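GPI-anchored protein LLG1 (Arabidopsis thaliana, PDB 6A5D) probably acts as a cell-surface co-receptor that helps a heterotypic plant receptor complex perceive RALF peptides. Local coordinates at residues E51-G54 and A55-F59; T76-F79 and S80-L84; P90-F93 and A94-K98. All coordinates share one frame; numbering follows the deposited sequence.

Interaction 1: E51-G54 and A55-F59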
loop_
_atom_site.group_PDB
_atom_site.type_symbol
_atom_site.label_atom_id
_atom_site.label_comp_id
_atom_site.label_asym_id
_atom_site.label_seq_id
_atom_site.Cartn_x
_atom_site.Cartn_y
_atom_site.Cartn_z
ATOM N N GLU A 51 -3.174 -8.642 -9.351
ATOM C CA GLU A 51 -1.888 -9.009 -8.760
ATOM C C GLU A 51 -1.250 -7.836 -8.025
ATOM O O GLU A 51 -0.665 -8.012 -6.955
ATOM C CB GLU A 51 -0.931 -9.554 -9.830
ATOM C CG GLU A 51 -1.274 -10.934 -10.369
ATOM C CD GLU A 51 -2.545 -10.953 -11.191
ATOM O OE1 GLU A 51 -3.239 -11.985 -11.184
ATOM O OE2 GLU A 51 -2.852 -9.928 -11.813
ATOM N N CYS A 52 -1.416 -6.622 -8.552
ATOM C CA CYS A 52 -0.858 -5.450 -7.894
ATOM C C CYS A 52 -1.574 -5.168 -6.587
ATOM O O CYS A 52 -0.927 -4.898 -5.570
ATOM C CB CYS A 52 -0.927 -4.241 -8.827
ATOM S SG CYS A 52 0.255 -4.284 -10.222
ATOM N N CYS A 53 -2.911 -5.218 -6.589
ATOM C CA CYS A 53 -3.656 -5.026 -5.352
ATOM C C CYS A 53 -3.300 -6.090 -4.324
ATOM O O CYS A 53 -3.087 -5.773 -3.150
ATOM C CB CYS A 53 -5.155 -5.025 -5.636
ATOM S SG CYS A 53 -6.119 -4.871 -4.141
ATOM N N GLY A 54 -3.218 -7.357 -4.748
ATOM C CA GLY A 54 -2.891 -8.412 -3.800
ATOM C C GLY A 54 -1.524 -8.226 -3.170
ATOM O O GLY A 54 -1.359 -8.436 -1.968
ATOM N N ALA A 55 -0.533 -7.829 -3.966
ATOM C CA ALA A 55 0.813 -7.630 -3.434
ATOM C C ALA A 55 0.845 -6.457 -2.466
ATOM O O ALA A 55 1.530 -6.502 -1.433
ATOM C CB ALA A 55 1.784 -7.396 -4.589
ATOM N N PHE A 56 0.118 -5.390 -2.797
ATOM C CA PHE A 56 0.020 -4.239 -1.911
ATOM C C PHE A 56 -0.630 -4.609 -0.581
ATOM O O PHE A 56 -0.138 -4.210 0.485
ATOM C CB PHE A 56 -0.765 -3.145 -2.632
ATOM C CG PHE A 56 -1.203 -2.022 -1.751
ATOM C CD1 PHE A 56 -0.278 -1.182 -1.160
ATOM C CD2 PHE A 56 -2.551 -1.801 -1.510
ATOM C CE1 PHE A 56 -0.680 -0.142 -0.353
ATOM C CE2 PHE A 56 -2.955 -0.749 -0.707
ATOM C CZ PHE A 56 -2.010 0.073 -0.116
ATOM N N LYS A 57 -1.741 -5.370 -0.618
ATOM C CA LYS A 57 -2.373 -5.840 0.615
ATOM C C LYS A 57 -1.433 -6.744 1.393
ATOM O O LYS A 57 -1.305 -6.610 2.617
ATOM C CB LYS A 57 -3.668 -6.581 0.282
ATOM C CG LYS A 57 -4.806 -5.616 -0.051
ATOM C CD LYS A 57 -6.112 -6.302 -0.443
ATOM C CE LYS A 57 -7.175 -5.254 -0.747
ATOM N NZ LYS A 57 -8.524 -5.866 -0.976
ATOM N N ASP A 58 -0.720 -7.636 0.696
ATOM C CA ASP A 58 0.229 -8.511 1.381
ATOM C C ASP A 58 1.320 -7.706 2.084
ATOM O O ASP A 58 1.759 -8.067 3.187
ATOM C CB ASP A 58 0.814 -9.528 0.406
ATOM C CG ASP A 58 -0.149 -10.658 0.082
ATOM O OD1 ASP A 58 -1.083 -10.903 0.873
ATOM O OD2 ASP A 58 0.033 -11.318 -0.958
ATOM N N PHE A 59 1.737 -6.590 1.476
ATOM C CA PHE A 59 2.751 -5.724 2.073
ATOM C C PHE A 59 2.180 -4.913 3.231
ATOM O O PHE A 59 2.828 -4.773 4.280
ATOM C CB PHE A 59 3.296 -4.758 1.013
ATOM C CG PHE A 59 4.290 -3.760 1.566
ATOM C CD1 PHE A 59 5.646 -4.071 1.602
ATOM C CD2 PHE A 59 3.871 -2.524 2.060
ATOM C CE1 PHE A 59 6.565 -3.157 2.121
ATOM C CE2 PHE A 59 4.787 -1.609 2.581
ATOM C CZ PHE A 59 6.131 -1.932 2.623
#
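K57 lays its side chain back along helix 49-60 and packs against C53, one turn earlier. The closest side-chain approach is K57 CE to C53 SG at 3.6 Å. K57 CG stands anti to its own carbonyl carbon (chi1 -77°), and the chain beyond it is fully extended. This carries the methylenes alongside the sulfur. C53 SG is anti to the backbone N (chi1 177°) and is tied to C97 SG, the disulfide that joins helix 49-60 to helix 92-99. K57 NZ continues past the sulfur to hydrogen bonds with the carbonyl oxygens of G103 and E105. The backbone bonds follow the i to i+4 pattern of an alpha-helix. K57 N donates to C53 O at 2.9 Å, with an N-H...O angle of 169°. F56 N bonds to C52 O at 3.0 Å, and F56 CB lies 3.4 Å from the same C52 O. The F56 ring packs against F93, M78 and I82. On another side of the helix, D58 N bonds to G54 O at 2.9 Å. D58 OD2 also lies 3.4 Å from G54 O, but both are acceptors and no bond forms. An alanine in place of K57 would remove the methylenes beside C53 SG and would probably leave the carbonyls of G103 and E105 without their ammonium donor. The contact thus combines two chemistries in one side chain: apolar methylenes pack on a disulfide sulfur, and the charged end holds backbone oxygens of the loop after helix 92-99.

Interaction 2: T76-F79 and S80-L84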
loop_
_atom_site.group_PDB
_atom_site.type_symbol
_atom_site.label_atom_id
_atom_site.label_comp_id
_atom_site.label_asym_id
_atom_site.label_seq_id
_atom_site.Cartn_x
_atom_site.Cartn_y
_atom_site.Cartn_z
ATOM N N THR A 76 0.712 8.330 4.530
ATOM C CA THR A 76 1.399 9.136 3.517
ATOM C C THR A 76 2.861 8.717 3.364
ATOM O O THR A 76 3.395 8.692 2.249
ATOM C CB THR A 76 1.263 10.637 3.804
ATOM O OG1 THR A 76 1.828 10.949 5.083
ATOM C CG2 THR A 76 -0.193 11.071 3.776
ATOM N N THR A 77 3.525 8.373 4.470
ATOM C CA THR A 77 4.907 7.910 4.387
ATOM C C THR A 77 5.005 6.603 3.608
ATOM O O THR A 77 5.868 6.452 2.740
ATOM C CB THR A 77 5.542 7.774 5.776
ATOM O OG1 THR A 77 5.549 9.048 6.438
ATOM C CG2 THR A 77 6.984 7.287 5.651
ATOM N N MET A 78 4.120 5.645 3.896
ATOM C CA MET A 78 4.160 4.372 3.184
ATOM C C MET A 78 3.973 4.566 1.688
ATOM O O MET A 78 4.732 4.019 0.881
ATOM C CB MET A 78 3.096 3.419 3.711
ATOM C CG MET A 78 3.115 2.130 2.921
ATOM S SD MET A 78 1.748 1.024 3.312
ATOM C CE MET A 78 0.344 1.955 2.707
ATOM N N PHE A 79 2.944 5.314 1.302
ATOM C CA PHE A 79 2.706 5.526 -0.122
ATOM C C PHE A 79 3.879 6.252 -0.779
ATOM O O PHE A 79 4.249 5.953 -1.925
ATOM C CB PHE A 79 1.391 6.276 -0.330
ATOM C CG PHE A 79 0.170 5.406 -0.172
ATOM C CD1 PHE A 79 -0.062 4.359 -1.055
ATOM C CD2 PHE A 79 -0.765 5.664 0.821
ATOM C CE1 PHE A 79 -1.197 3.562 -0.944
ATOM C CE2 PHE A 79 -1.906 4.866 0.954
ATOM C CZ PHE A 79 -2.122 3.811 0.070
ATOM N N SER A 80 4.510 7.182 -0.061
ATOM C CA SER A 80 5.639 7.898 -0.646
ATOM C C SER A 80 6.782 6.944 -0.976
ATOM O O SER A 80 7.394 7.051 -2.045
ATOM C CB SER A 80 6.091 9.035 0.268
ATOM O OG SER A 80 6.852 8.552 1.356
ATOM N N TYR A 81 7.032 5.952 -0.117
ATOM C CA TYR A 81 8.121 5.018 -0.381
ATOM C C TYR A 81 7.736 3.936 -1.379
ATOM O O TYR A 81 8.561 3.548 -2.215
ATOM C CB TYR A 81 8.660 4.398 0.911
ATOM C CG TYR A 81 9.566 5.341 1.644
ATOM C CD1 TYR A 81 10.785 5.721 1.087
ATOM C CD2 TYR A 81 9.199 5.886 2.870
ATOM C CE1 TYR A 81 11.610 6.612 1.735
ATOM C CE2 TYR A 81 10.026 6.787 3.520
ATOM C CZ TYR A 81 11.229 7.140 2.945
ATOM O OH TYR A 81 12.079 8.022 3.580
ATOM N N ILE A 82 6.499 3.437 -1.327
ATOM C CA ILE A 82 6.055 2.512 -2.366
ATOM C C ILE A 82 6.264 3.135 -3.733
ATOM O O ILE A 82 6.847 2.526 -4.638
ATOM C CB ILE A 82 4.572 2.167 -2.175
ATOM C CG1 ILE A 82 4.384 1.332 -0.916
ATOM C CG2 ILE A 82 4.033 1.484 -3.429
ATOM C CD1 ILE A 82 2.916 1.056 -0.587
ATOM N N ASN A 83 5.819 4.377 -3.881
ATOM C CA ASN A 83 5.828 4.998 -5.194
ATOM C C ASN A 83 7.239 5.366 -5.620
ATOM O O ASN A 83 7.563 5.297 -6.813
ATOM C CB ASN A 83 4.923 6.221 -5.166
ATOM C CG ASN A 83 3.468 5.862 -4.893
ATOM O OD1 ASN A 83 3.060 4.709 -5.047
ATOM N ND2 ASN A 83 2.686 6.851 -4.488
ATOM N N LEU A 84 8.084 5.747 -4.662
ATOM C CA LEU A 84 9.473 6.068 -4.962
ATOM C C LEU A 84 10.251 4.829 -5.393
ATOM O O LEU A 84 10.879 4.808 -6.459
ATOM C CB LEU A 84 10.121 6.711 -3.739
ATOM C CG LEU A 84 11.622 6.926 -3.899
ATOM C CD1 LEU A 84 11.891 7.898 -5.042
ATOM C CD2 LEU A 84 12.214 7.432 -2.590
#
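M78 and I82 lie side by side on helix 74-86 and point the same way, one turn apart. M78 CG meets I82 CD1 at 3.7 Å. The thioether chain then bends at chi3 (67°), which brings CE over one face of the F79 ring. CE sits above the ring centre, 4.0 Å from its plane, a CH-pi contact. M78 and I82 both also touch F56 of helix 49-60. T77 and Y81 also lie side by side and point the same way. T77 CG2 runs beside the Y81 ring, 3.7 Å from CE2, while T77 OG1 turns back to bond D73 O. S80 places its hydroxyl between its own backbone N and carbonyl carbon (chi1 77°). From there S80 OG donates to T77 O at 2.7 Å. Y81 N also donates to T77 O, at 3.1 Å, and both donors come from the same face of the carbonyl plane. I82 N bonds M78 O at 2.9 Å. The chemistry implies a two-sided helix. The M78, F79 and I82 side is apolar and faces the core, whereas the hydroxyl of S80, on an exposed residue, is satisfied by the helix's own backbone.

Interaction 3: P90-F93 and A94-K98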
loop_
_atom_site.group_PDB
_atom_site.type_symbol
_atom_site.label_atom_id
_atom_site.label_comp_id
_atom_site.label_asym_id
_atom_site.label_seq_id
_atom_site.Cartn_x
_atom_site.Cartn_y
_atom_site.Cartn_z
ATOM N N PRO A 90 1.054 7.777 -8.321
ATOM C CA PRO A 90 0.323 7.940 -7.059
ATOM C C PRO A 90 -1.128 7.520 -7.239
ATOM O O PRO A 90 -1.762 7.831 -8.245
ATOM C CB PRO A 90 0.441 9.441 -6.766
ATOM C CG PRO A 90 0.676 10.071 -8.122
ATOM C CD PRO A 90 1.507 9.063 -8.880
ATOM N N GLY A 91 -1.644 6.795 -6.249
ATOM C CA GLY A 91 -2.991 6.282 -6.292
ATOM C C GLY A 91 -3.184 4.998 -7.079
ATOM O O GLY A 91 -4.311 4.483 -7.116
ATOM N N LEU A 92 -2.184 4.477 -7.658
ATOM C CA LEU A 92 -2.307 3.254 -8.456
ATOM C C LEU A 92 -2.963 2.131 -7.653
ATOM O O LEU A 92 -3.979 1.564 -8.064
ATOM C CB LEU A 92 -0.936 2.805 -8.965
ATOM C CG LEU A 92 -0.902 1.496 -9.759
ATOM C CD1 LEU A 92 -1.717 1.624 -11.037
ATOM C CD2 LEU A 92 0.530 1.091 -10.069
ATOM N N PHE A 93 -2.355 1.806 -6.484
ATOM C CA PHE A 93 -2.842 0.674 -5.703
ATOM C C PHE A 93 -4.218 0.945 -5.131
ATOM O O PHE A 93 -5.084 0.062 -5.141
ATOM C CB PHE A 93 -1.833 0.315 -4.611
ATOM C CG PHE A 93 -0.524 -0.094 -5.171
ATOM C CD1 PHE A 93 -0.363 -1.357 -5.708
ATOM C CD2 PHE A 93 0.518 0.802 -5.262
ATOM C CE1 PHE A 93 0.840 -1.734 -6.286
ATOM C CE2 PHE A 93 1.726 0.438 -5.836
ATOM C CZ PHE A 93 1.887 -0.828 -6.364
ATOM N N ALA A 94 -4.449 2.164 -4.643
ATOM C CA ALA A 94 -5.784 2.531 -4.195
ATOM C C ALA A 94 -6.810 2.330 -5.306
ATOM O O ALA A 94 -7.875 1.734 -5.088
ATOM C CB ALA A 94 -5.779 3.985 -3.729
ATOM N N ASN A 95 -6.493 2.790 -6.520
ATOM C CA ASN A 95 -7.416 2.646 -7.646
ATOM C C ASN A 95 -7.622 1.182 -7.994
ATOM O O ASN A 95 -8.763 0.727 -8.148
ATOM C CB ASN A 95 -6.878 3.396 -8.868
ATOM C CG ASN A 95 -6.979 4.896 -8.721
ATOM O OD1 ASN A 95 -7.725 5.400 -7.891
ATOM N ND2 ASN A 95 -6.236 5.623 -9.551
ATOM N N GLN A 96 -6.520 0.427 -8.129
ATOM C CA GLN A 96 -6.636 -0.982 -8.506
ATOM C C GLN A 96 -7.440 -1.775 -7.485
ATOM O O GLN A 96 -8.289 -2.596 -7.856
ATOM C CB GLN A 96 -5.262 -1.639 -8.659
ATOM C CG GLN A 96 -4.367 -1.054 -9.727
ATOM C CD GLN A 96 -2.928 -1.483 -9.539
ATOM O OE1 GLN A 96 -2.422 -1.525 -8.399
ATOM N NE2 GLN A 96 -2.253 -1.818 -10.645
ATOM N N CYS A 97 -7.180 -1.564 -6.187
ATOM C CA CYS A 97 -7.900 -2.327 -5.177
ATOM C C CYS A 97 -9.373 -1.936 -5.164
ATOM O O CYS A 97 -10.247 -2.793 -4.981
ATOM C CB CYS A 97 -7.264 -2.123 -3.799
ATOM S SG CYS A 97 -5.699 -2.967 -3.550
ATOM N N LYS A 98 -9.670 -0.647 -5.350
ATOM C CA LYS A 98 -11.066 -0.226 -5.365
ATOM C C LYS A 98 -11.794 -0.795 -6.573
ATOM O O LYS A 98 -13.013 -0.994 -6.514
ATOM C CB LYS A 98 -11.172 1.299 -5.313
ATOM C CG LYS A 98 -10.881 1.891 -3.936
ATOM C CD LYS A 98 -10.679 3.400 -3.992
ATOM C CE LYS A 98 -11.910 4.156 -4.354
ATOM N NZ LYS A 98 -11.569 5.614 -4.323
#
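L92 overlaps the amide end of Q96, one turn further along. This is the first turn of helix 92-99, with G91 at its N-cap position. L92 CD1 comes to 3.5 Å from Q96 NE2, and L92 CG to 3.6 Å from Q96 CD. The two side chains cross at a slant. L92 CG is anti to the backbone N (chi1 177°), and this helps its methyl CD1 reach the glutamine amide. Q96 is extended beyond CG and runs beside F93, pointing the same way. Its amide plane is turned 73° from the F93 ring. The contact there is between Q96 OE1 and F93 CD1, at 3.4 Å. Q96 and F93 both touch C52 of helix 49-60. F93 also touches I82 of helix 74-86 and packs edge-to-face with Y88. The buried ring therefore sits where three helices come together. G91 starts the helix with a positive phi, a conformation that a side chain would jam against the preceding carbonyl oxygen. G91 O accepts from N95 N at 2.8 Å, the first of three successive i to i+4 bonds. L92 O accepts from Q96 N, also at 2.8 Å. The N95 side chain folds back so that its CG lies 3.1 Å from G91 O, but its ND2 is poorly angled for a bond there. In C97, the other half of the C53 disulfide, the backbone N bonds F93 O at 2.9 Å, while C97 SG lies 3.5 Å from the same oxygen.

Overall arrangement
The three contacts follow in series from the N terminus; none nests in or crosses another, and each joins adjacent turns without closing a long loop. Interaction 1 lies on helix 49-60, interaction 2 on helix 74-86 and interaction 3 on helix 92-99. The longer ties run between them. The C53-C97 disulfide covalently links interactions 1 and 3, whose centres are about 10 Å apart. F56 of interaction 1 packs on M78, F79 and I82 of interaction 2, on the opposite side of the chain's centre. I82 CG2 also meets F93 CE2 at 3.5 Å, joining interaction 2 to interaction 3. F56, I82 and F93 thus form a shared apolar centre for this disulfide-bonded helical domain.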